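Local coordinates for protein polyketide synthase (Lyngbya majuscula 19L, PDB 3QIT) that probably acts as the chain-ending thioesterase domain of curacin A biosynthesis, releasing the product with sulfate elimination and decarboxylation to leave a terminal alkene, at residues B[143-146]-B[147-151]; B[160-163]-B[164-167]; B[249-252]-B[253-256]. All blocks are in the same frame, centred on the assembly; numbering follows the deposited sequence.

Overall arrangement
From the N terminus, the chain runs through most of the central mixed sheet of the alpha/beta hydrolase fold before it reaches any of the three contacts. Contact 1 lies within helix 140-151, beyond strand 120-126, where the second subunit packs against it. Contact 2 follows at the start of helix 163-173, the next helix of the chain, and its centre is about 32 Å from that of contact 1. Contact 3 belongs to helix 247-256, between strands 234-239 and 261-265, and lies across the chain's centre from contact 2, about 41 Å between centres. Each joins adjoining segments within a helix or at its start, so none closes a long loop; they run in series, neither nested nor crossed.

Contact 1 of 3, residues B[143-146]-B[147-151]; sequences QLTT and CLDYL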
loop_
_atom_site.group_PDB
_atom_site.type_symbol
_atom_site.label_atom_id
_atom_site.label_comp_id
_atom_site.label_asym_id
_atom_site.label_seq_id
_atom_site.Cartn_x
_atom_site.Cartn_y
_atom_site.Cartn_z
ATOM N N GLN B 143 -10.015 8.590 -10.338
ATOM C CA GLN B 143 -9.217 7.367 -10.152
ATOM C C GLN B 143 -9.335 6.866 -8.721
ATOM O O GLN B 143 -9.487 5.673 -8.503
ATOM C CB GLN B 143 -7.737 7.585 -10.469
ATOM C CG GLN B 143 -7.398 7.591 -11.962
ATOM C CD GLN B 143 -5.895 7.595 -12.191
ATOM O OE1 GLN B 143 -5.201 6.622 -11.872
ATOM N NE2 GLN B 143 -5.383 8.687 -12.740
ATOM N N LEU B 144 -9.265 7.780 -7.754
ATOM C CA LEU B 144 -9.402 7.383 -6.361
ATOM C C LEU B 144 -10.816 6.879 -6.062
ATOM O O LEU B 144 -10.992 5.926 -5.304
ATOM C CB LEU B 144 -9.028 8.524 -5.412
ATOM C CG LEU B 144 -9.090 8.186 -3.921
ATOM C CD1 LEU B 144 -8.110 7.046 -3.593
ATOM C CD2 LEU B 144 -8.739 9.423 -3.145
ATOM N N THR B 145 -11.818 7.501 -6.666
ATOM C CA THR B 145 -13.205 7.045 -6.467
ATOM C C THR B 145 -13.378 5.605 -6.966
ATOM O O THR B 145 -13.897 4.729 -6.251
ATOM C CB THR B 145 -14.223 7.969 -7.165
ATOM O OG1 THR B 145 -14.070 9.314 -6.695
ATOM C CG2 THR B 145 -15.636 7.523 -6.864
ATOM N N THR B 146 -12.927 5.361 -8.195
ATOM C CA THR B 146 -12.994 4.035 -8.787
ATOM C C THR B 146 -12.241 3.018 -7.926
ATOM O O THR B 146 -12.703 1.894 -7.724
ATOM C CB THR B 146 -12.456 4.046 -10.244
ATOM O OG1 THR B 146 -13.270 4.928 -11.031
ATOM C CG2 THR B 146 -12.517 2.649 -10.854
ATOM N N CYS B 147 -11.099 3.438 -7.402
ATOM C CA CYS B 147 -10.272 2.571 -6.565
ATOM C C CYS B 147 -10.945 2.228 -5.222
ATOM O O CYS B 147 -11.027 1.049 -4.848
ATOM C CB CYS B 147 -8.923 3.224 -6.324
ATOM S SG CYS B 147 -7.888 2.230 -5.207
ATOM N N LEU B 148 -11.465 3.242 -4.530
ATOM C CA LEU B 148 -12.140 3.039 -3.240
ATOM C C LEU B 148 -13.392 2.183 -3.384
ATOM O O LEU B 148 -13.684 1.333 -2.534
ATOM C CB LEU B 148 -12.487 4.371 -2.575
ATOM C CG LEU B 148 -11.487 4.873 -1.534
ATOM C CD1 LEU B 148 -10.133 5.046 -2.170
ATOM C CD2 LEU B 148 -11.971 6.173 -0.908
ATOM N N ASP B 149 -14.135 2.401 -4.466
ATOM C CA ASP B 149 -15.334 1.585 -4.732
ATOM C C ASP B 149 -14.907 0.147 -5.000
ATOM O O ASP B 149 -15.538 -0.802 -4.517
ATOM C CB ASP B 149 -16.113 2.133 -5.937
ATOM C CG ASP B 149 -16.793 3.463 -5.639
ATOM O OD1 ASP B 149 -16.969 3.814 -4.453
ATOM O OD2 ASP B 149 -17.163 4.150 -6.604
ATOM N N TYR B 150 -13.829 -0.014 -5.756
ATOM C CA TYR B 150 -13.360 -1.373 -6.047
ATOM C C TYR B 150 -12.850 -2.107 -4.794
ATOM O O TYR B 150 -13.232 -3.262 -4.550
ATOM C CB TYR B 150 -12.315 -1.368 -7.156
ATOM C CG TYR B 150 -11.905 -2.764 -7.513
ATOM C CD1 TYR B 150 -12.781 -3.613 -8.211
ATOM C CD2 TYR B 150 -10.669 -3.263 -7.106
ATOM C CE1 TYR B 150 -12.421 -4.911 -8.525
ATOM C CE2 TYR B 150 -10.298 -4.570 -7.408
ATOM C CZ TYR B 150 -11.179 -5.385 -8.123
ATOM O OH TYR B 150 -10.827 -6.678 -8.423
ATOM N N LEU B 151 -12.021 -1.422 -4.010
ATOM C CA LEU B 151 -11.484 -1.954 -2.744
ATOM C C LEU B 151 -12.573 -2.492 -1.807
ATOM O O LEU B 151 -12.317 -3.411 -1.004
ATOM C CB LEU B 151 -10.685 -0.874 -2.004
ATOM C CG LEU B 151 -9.389 -0.280 -2.569
ATOM C CD1 LEU B 151 -9.038 0.954 -1.766
ATOM C CD2 LEU B 151 -8.232 -1.253 -2.541
#
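C147 opens the second half of helix 140-151 by giving its N-H to Q143 O, with C147 N 3.0 Å from Q143 O, the first of four i to i+4 bonds between the two halves. L148 follows, its L148 N lying 2.8 Å from L144 O in a nearly straight bond of 168°; M226 of the second subunit packs on the side chain of L144. D149 N reaches T145 O at 2.9 Å. With CG of D149 anti to the carbonyl carbon (chi1 -70°), its carboxylate runs alongside T145, and D149 OD2 lies 3.7 Å from T145 CG2. The hydroxyl of T145 is instead hydrogen-bonded to V141 O, leaving the methyl to face the acid. Y150 adds the last of these four bonds, Y150 N to T146 O at 3.0 Å, and its OH is bonded to I204 O. The chemistry therefore singles out the carboxylate: the neighbouring threonine hydroxyl is turned back to its own helix, while D149 OD1 forms a salt bridge with R116 of the second subunit, an interaction likely to stabilise the charged form of D149.

Contact 2 of 3, residues B[160-163]-B[164-167]; sequences FPDV and ATAA
D162 meets the start of helix 163-173 through T165, and its carboxylate caps the helix from the N-cap position. Along the D162 side chain, CB leads to CG, which chi1 of 53° places between the backbone N and the carbonyl carbon, turning the acid back toward the first turn. There OD1 accepts two bonds: T165 N comes nearly along the C-O axis at 2.9 Å from OD1, and T165 OG1 donates from 2.8 Å on the syn side, 31° out of the carboxylate plane. The same OD1 is 3.7 Å from A164 CB. P161 CG also lies 3.6 Å from T165 OG1, while the T165 CG2 methyl approaches F160 CD1 to 3.8 Å. The F160 ring carries A166 over one face, its CA 4.2 Å from the ring centroid in a CH-pi contact, while W199 of strand 196-199 meets F160 edge-to-face. Were D162 an alanine, T165 N would probably keep little beyond its weak bond to the backbone O of that residue, and T165 OG1 would be freer to turn. Chemically, the cap puts a carboxylate at the positive end of the helix dipole, likely favouring its ionised form, while the F160 ring packs on T165 and A166.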
loop_
_atom_site.group_PDB
_atom_site.type_symbol
_atom_site.label_atom_id
_atom_site.label_comp_id
_atom_site.label_asym_id
_atom_site.label_seq_id
_atom_site.Cartn_x
_atom_site.Cartn_y
_atom_site.Cartn_z
ATOM N N PHE B 160 -16.575 -23.114 -11.979
ATOM C CA PHE B 160 -16.412 -24.043 -13.090
ATOM C C PHE B 160 -16.981 -25.380 -12.643
ATOM O O PHE B 160 -16.971 -25.698 -11.444
ATOM C CB PHE B 160 -14.936 -24.263 -13.465
ATOM C CG PHE B 160 -14.188 -23.011 -13.817
ATOM C CD1 PHE B 160 -14.385 -22.389 -15.054
ATOM C CD2 PHE B 160 -13.227 -22.504 -12.955
ATOM C CE1 PHE B 160 -13.670 -21.225 -15.406
ATOM C CE2 PHE B 160 -12.498 -21.338 -13.307
ATOM C CZ PHE B 160 -12.733 -20.698 -14.514
ATOM N N PRO B 161 -17.490 -26.160 -13.592
ATOM C CA PRO B 161 -18.033 -27.463 -13.200
ATOM C C PRO B 161 -16.966 -28.459 -12.735
ATOM O O PRO B 161 -17.285 -29.364 -11.958
ATOM C CB PRO B 161 -18.713 -27.962 -14.477
ATOM C CG PRO B 161 -18.134 -27.191 -15.580
ATOM C CD PRO B 161 -17.786 -25.839 -15.001
ATOM N N ASP B 162 -15.731 -28.302 -13.220
ATOM C CA ASP B 162 -14.618 -29.207 -12.886
ATOM C C ASP B 162 -13.249 -28.595 -13.194
ATOM O O ASP B 162 -13.156 -27.525 -13.803
ATOM C CB ASP B 162 -14.767 -30.570 -13.600
ATOM C CG ASP B 162 -14.957 -30.440 -15.101
ATOM O OD1 ASP B 162 -14.388 -29.523 -15.717
ATOM O OD2 ASP B 162 -15.691 -31.270 -15.681
ATOM N N VAL B 163 -12.183 -29.275 -12.768
ATOM C CA VAL B 163 -10.833 -28.748 -12.950
ATOM C C VAL B 163 -10.468 -28.734 -14.430
ATOM O O VAL B 163 -9.779 -27.824 -14.877
ATOM C CB VAL B 163 -9.774 -29.545 -12.108
ATOM C CG1 VAL B 163 -8.345 -29.056 -12.406
ATOM C CG2 VAL B 163 -10.075 -29.390 -10.642
ATOM N N ALA B 164 -10.958 -29.718 -15.191
ATOM C CA ALA B 164 -10.696 -29.785 -16.638
ATOM C C ALA B 164 -11.162 -28.502 -17.355
ATOM O O ALA B 164 -10.522 -28.047 -18.292
ATOM C CB ALA B 164 -11.397 -30.991 -17.250
ATOM N N THR B 165 -12.286 -27.951 -16.914
ATOM C CA THR B 165 -12.817 -26.706 -17.493
ATOM C C THR B 165 -11.903 -25.516 -17.164
ATOM O O THR B 165 -11.628 -24.687 -18.028
ATOM C CB THR B 165 -14.272 -26.474 -17.058
ATOM O OG1 THR B 165 -15.080 -27.569 -17.525
ATOM C CG2 THR B 165 -14.811 -25.157 -17.624
ATOM N N ALA B 166 -11.371 -25.483 -15.933
ATOM C CA ALA B 166 -10.434 -24.435 -15.542
ATOM C C ALA B 166 -9.174 -24.582 -16.359
ATOM O O ALA B 166 -8.616 -23.582 -16.834
ATOM C CB ALA B 166 -10.092 -24.522 -14.045
ATOM N N ALA B 167 -8.707 -25.823 -16.524
ATOM C CA ALA B 167 -7.506 -26.041 -17.340
ATOM C C ALA B 167 -7.717 -25.589 -18.777
ATOM O O ALA B 167 -6.808 -25.026 -19.368
ATOM C CB ALA B 167 -7.093 -27.513 -17.316
#

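Contact 3 of 3, residues B[249-252]-B[253-256]; sequences DLQQ and QKMT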
loop_
_atom_site.group_PDB
_atom_site.type_symbol
_atom_site.label_atom_id
_atom_site.label_comp_id
_atom_site.label_asym_id
_atom_site.label_seq_id
_atom_site.Cartn_x
_atom_site.Cartn_y
_atom_site.Cartn_z
ATOM N N ASP B 249 8.595 1.156 -27.933
ATOM C CA ASP B 249 8.865 0.664 -26.575
ATOM C C ASP B 249 10.162 -0.139 -26.553
ATOM O O ASP B 249 10.959 -0.000 -25.618
ATOM C CB ASP B 249 7.733 -0.227 -26.044
ATOM C CG ASP B 249 6.408 0.508 -25.903
ATOM O OD1 ASP B 249 6.427 1.699 -25.529
ATOM O OD2 ASP B 249 5.352 -0.123 -26.157
ATOM N N LEU B 250 10.355 -0.992 -27.566
ATOM C CA LEU B 250 11.616 -1.741 -27.712
ATOM C C LEU B 250 12.788 -0.789 -27.861
ATOM O O LEU B 250 13.833 -0.987 -27.239
ATOM C CB LEU B 250 11.575 -2.679 -28.918
ATOM C CG LEU B 250 10.618 -3.871 -28.870
ATOM C CD1 LEU B 250 10.712 -4.645 -30.184
ATOM C CD2 LEU B 250 10.925 -4.769 -27.697
ATOM N N GLN B 251 12.606 0.240 -28.699
ATOM C CA GLN B 251 13.613 1.275 -28.894
ATOM C C GLN B 251 13.911 2.012 -27.589
ATOM O O GLN B 251 15.081 2.232 -27.239
ATOM C CB GLN B 251 13.176 2.249 -29.999
ATOM C CG GLN B 251 14.240 3.258 -30.440
ATOM C CD GLN B 251 15.532 2.621 -30.955
ATOM O OE1 GLN B 251 16.624 3.167 -30.759
ATOM N NE2 GLN B 251 15.413 1.469 -31.621
ATOM N N GLN B 252 12.854 2.395 -26.870
ATOM C CA GLN B 252 13.029 3.076 -25.596
ATOM C C GLN B 252 13.826 2.252 -24.600
ATOM O O GLN B 252 14.741 2.780 -23.966
ATOM C CB GLN B 252 11.685 3.487 -24.988
ATOM C CG GLN B 252 11.829 4.425 -23.797
ATOM C CD GLN B 252 12.644 5.671 -24.114
ATOM O OE1 GLN B 252 12.250 6.493 -24.943
ATOM N NE2 GLN B 252 13.784 5.818 -23.448
ATOM N N GLN B 253 13.488 0.967 -24.459
ATOM C CA GLN B 253 14.229 0.088 -23.546
ATOM C C GLN B 253 15.702 -0.026 -23.920
ATOM O O GLN B 253 16.572 0.011 -23.043
ATOM C CB GLN B 253 13.577 -1.299 -23.445
ATOM C CG GLN B 253 12.259 -1.249 -22.643
ATOM C CD GLN B 253 11.493 -2.570 -22.656
ATOM O OE1 GLN B 253 12.000 -3.589 -23.094
ATOM N NE2 GLN B 253 10.268 -2.548 -22.154
ATOM N N LYS B 254 15.970 -0.123 -25.222
ATOM C CA LYS B 254 17.342 -0.251 -25.718
ATOM C C LYS B 254 18.149 1.026 -25.459
ATOM O O LYS B 254 19.317 0.955 -25.056
ATOM C CB LYS B 254 17.341 -0.597 -27.212
ATOM C CG LYS B 254 18.720 -0.549 -27.863
ATOM C CD LYS B 254 18.699 -1.033 -29.299
ATOM C CE LYS B 254 17.798 -0.194 -30.180
ATOM N NZ LYS B 254 17.782 -0.678 -31.598
ATOM N N MET B 255 17.512 2.183 -25.672
ATOM C CA MET B 255 18.137 3.506 -25.468
ATOM C C MET B 255 18.428 3.778 -23.993
ATOM O O MET B 255 19.426 4.412 -23.642
ATOM C CB MET B 255 17.231 4.620 -26.005
ATOM C CG MET B 255 17.084 4.672 -27.516
ATOM S SD MET B 255 15.687 5.728 -27.981
ATOM C CE MET B 255 16.179 6.291 -29.609
ATOM N N THR B 256 17.530 3.317 -23.132
ATOM C CA THR B 256 17.660 3.532 -21.707
ATOM C C THR B 256 18.687 2.614 -21.064
ATOM O O THR B 256 19.492 3.063 -20.248
ATOM C CB THR B 256 16.284 3.396 -21.048
ATOM O OG1 THR B 256 15.431 4.403 -21.612
ATOM C CG2 THR B 256 16.376 3.588 -19.550
#
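D249 through T256 form a regular run of alpha-helix in which four backbone bonds link the two halves, from Q253 N to D249 O (2.9 Å), K254 N to L250 O, M255 N to Q251 O and T256 N to Q252 O (3.0 Å). A side-chain hydrogen bond runs one turn along, from Q252 to T256: Q252 NE2 donates to T256 OG1 over 2.8 Å, with an N-H...O angle of 149°, and the hydroxyl oxygen lies only 4° out of the amide plane. Q252 gets there by folding back, its chain bent at chi2 (55°), which carries the amide along the helix to the threonine. L224 of helix 220-229 packs on both residues, and L227 and K228 also touch T256. Along another flank, M255 crosses Q251 obliquely, with M255 SD 3.8 Å from Q251 CG and M255 CE 3.7 Å from that same CG. Q253, its chain extended beyond CG, has its amide held at both ends, OE1 to Y238 OH of strand 234-239 and NE2 to L128 O, while D249 forms a salt bridge with R246 through OD2. Helix 247-256 is the connecting helix of a beta-alpha-beta crossover between parallel strands 234-239 and 261-265, an arrangement characteristic of the alpha/beta hydrolase fold.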